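Local coordinates for putative lipid-transfer protein DIR1 (Arabidopsis thaliana, PDB 2RKN) that binds lysophospholipids in a pocket among its helices and is a putative lipid-transfer protein required for long-distance signalling in systemic acquired resistance, at residues T25-P30 against P66-L71. Numbering follows the deposited sequence.
Sequences TSPSQP and PKQCGL
The amide of Gln68 turns one face to the pyrrolidine ring of Pro27, which meets it with its rim. The contact includes one half of one of the four disulfides of this small helical lipid-transfer fold, of the prolamin clan. Pro27 CD stands over that amide face on the nitrogen side, 3.5 Å from Gln68 NE2 and 3.8 Å from Gln68 CD, and the planes of ring and amide are steeply inclined to each other. NE2 faces carbon here, so this is van der Waals contact without a hydrogen bond. Farther round the same rim lies the sulfur of Cys69: its SG is 4.0 Å from Pro27 CB, close to the mean plane of the ring rather than above it.

Cys69 SG is bonded to Cys32 SG, tying the end of helix 59-68 to helix 29-35, and Pro27 also touches Cys32 and thus lies against both halves of the bridge. In Gln68, CG stands beside the backbone N and anti to the carbonyl carbon (chi1 -87°); the extended chain beyond it brings the amide alongside the CD corner of the ring, while CB remains 4.1 Å from Pro27 CG. The patch is small and at the surface, about 8 Å between the Cys69 side chain and a bound lysophospholipid.

Both helix ends beside the patch are capped. Ser28, the N-cap residue of helix 29-35, uses OG to bind the backbone N of Cys31, and the same hydroxyl is hydrogen-bonded to Glu14 OE2. Helix 59-68 finishes in a Schellman motif at Gly70, whose phi is +78°: Gly70 N binds Lys67 O at 2.8 Å, and Leu71 N reaches back to Pro66 O at 3.0 Å.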
loop_
_atom_site.group_PDB
_atom_site.type_symbol
_atom_site.label_atom_id
_atom_site.label_comp_id
_atom_site.label_asym_id
_atom_site.label_seq_id
_atom_site.Cartn_x
_atom_site.Cartn_y
_atom_site.Cartn_z
ATOM N N THR A 25 10.596 -4.166 3.959
ATOM C CA THR A 25 10.712 -4.251 5.421
ATOM C C THR A 25 9.316 -4.335 6.030
ATOM O O THR A 25 8.324 -4.099 5.348
ATOM C CB THR A 25 11.378 -3.054 5.997
ATOM O OG1 THR A 25 10.813 -1.843 5.426
ATOM C CG2 THR A 25 12.923 -3.036 5.708
ATOM N N SER A 26 9.274 -4.673 7.322
ATOM C CA SER A 26 8.010 -4.852 8.024
ATOM C C SER A 26 7.299 -3.479 8.047
ATOM O O SER A 26 7.969 -2.449 8.074
ATOM C CB SER A 26 8.318 -5.365 9.435
ATOM O OG SER A 26 7.133 -5.728 10.101
ATOM N N PRO A 27 5.959 -3.471 7.908
ATOM C CA PRO A 27 5.281 -2.154 7.852
ATOM C C PRO A 27 5.376 -1.354 9.126
ATOM O O PRO A 27 5.286 -1.895 10.237
ATOM C CB PRO A 27 3.844 -2.500 7.521
ATOM C CG PRO A 27 3.652 -3.936 7.942
ATOM C CD PRO A 27 5.039 -4.601 7.736
ATOM N N SER A 28 5.556 -0.042 8.963
ATOM C CA SER A 28 5.630 0.820 10.114
ATOM C C SER A 28 4.271 1.039 10.683
ATOM O O SER A 28 3.226 0.921 9.954
ATOM C CB SER A 28 6.217 2.184 9.676
ATOM O OG SER A 28 5.294 2.947 8.938
ATOM N N GLN A 29 4.258 1.419 11.958
ATOM C CA GLN A 29 3.001 1.830 12.611
ATOM C C GLN A 29 2.216 2.896 11.842
ATOM O O GLN A 29 1.029 2.705 11.566
ATOM C CB GLN A 29 3.244 2.275 14.055
ATOM C CG GLN A 29 1.933 2.500 14.786
ATOM C CD GLN A 29 0.980 1.341 14.588
ATOM O OE1 GLN A 29 -0.052 1.475 13.889
ATOM N NE2 GLN A 29 1.312 0.179 15.205
ATOM N N PRO A 30 2.861 4.016 11.484
ATOM C CA PRO A 30 2.186 5.044 10.650
ATOM C C PRO A 30 1.614 4.524 9.306
ATOM O O PRO A 30 0.486 4.914 8.926
ATOM C CB PRO A 30 3.284 6.085 10.444
ATOM C CG PRO A 30 4.131 5.951 11.648
ATOM C CD PRO A 30 4.238 4.453 11.818
ATOM N N PRO A 66 -2.481 -5.124 4.030
ATOM C CA PRO A 66 -3.508 -5.112 5.099
ATOM C C PRO A 66 -3.450 -6.249 6.090
ATOM O O PRO A 66 -3.511 -5.976 7.323
ATOM C CB PRO A 66 -4.857 -5.026 4.298
ATOM C CG PRO A 66 -4.462 -4.312 3.029
ATOM C CD PRO A 66 -3.084 -4.965 2.693
ATOM N N LYS A 67 -3.330 -7.536 5.655
ATOM C CA LYS A 67 -3.178 -8.678 6.566
ATOM C C LYS A 67 -1.957 -8.480 7.432
ATOM O O LYS A 67 -2.046 -8.646 8.626
ATOM C CB LYS A 67 -3.116 -10.070 5.833
ATOM C CG LYS A 67 -2.975 -11.360 6.718
ATOM C CD LYS A 67 -2.469 -12.577 5.873
ATOM C CE LYS A 67 -2.324 -13.864 6.661
ATOM N NZ LYS A 67 -3.593 -14.680 6.472
ATOM N N GLN A 68 -0.847 -8.004 6.846
ATOM C CA GLN A 68 0.381 -7.777 7.668
ATOM C C GLN A 68 0.132 -6.782 8.773
ATOM O O GLN A 68 0.674 -6.902 9.857
ATOM C CB GLN A 68 1.560 -7.254 6.840
ATOM C CG GLN A 68 2.377 -8.308 6.203
ATOM C CD GLN A 68 3.815 -7.795 6.006
ATOM O OE1 GLN A 68 4.144 -7.180 4.998
ATOM N NE2 GLN A 68 4.646 -7.993 7.044
ATOM N N CYS A 69 -0.748 -5.840 8.512
ATOM C CA CYS A 69 -1.085 -4.796 9.453
ATOM C C CYS A 69 -2.166 -5.214 10.440
ATOM O O CYS A 69 -2.533 -4.425 11.307
ATOM C CB CYS A 69 -1.485 -3.532 8.685
ATOM S SG CYS A 69 -0.119 -2.562 7.947
ATOM N N GLY A 70 -2.660 -6.440 10.312
ATOM C CA GLY A 70 -3.645 -6.925 11.274
ATOM C C GLY A 70 -5.031 -6.366 11.012
ATOM O O GLY A 70 -5.915 -6.419 11.884
ATOM N N LEU A 71 -5.246 -5.841 9.809
ATOM C CA LEU A 71 -6.548 -5.377 9.446
ATOM C C LEU A 71 -7.387 -6.628 9.217
ATOM O O LEU A 71 -6.822 -7.711 8.968
ATOM C CB LEU A 71 -6.481 -4.424 8.240
ATOM C CG LEU A 71 -5.679 -3.172 8.657
ATOM C CD1 LEU A 71 -5.381 -2.174 7.508
ATOM C CD2 LEU A 71 -6.401 -2.447 9.777
#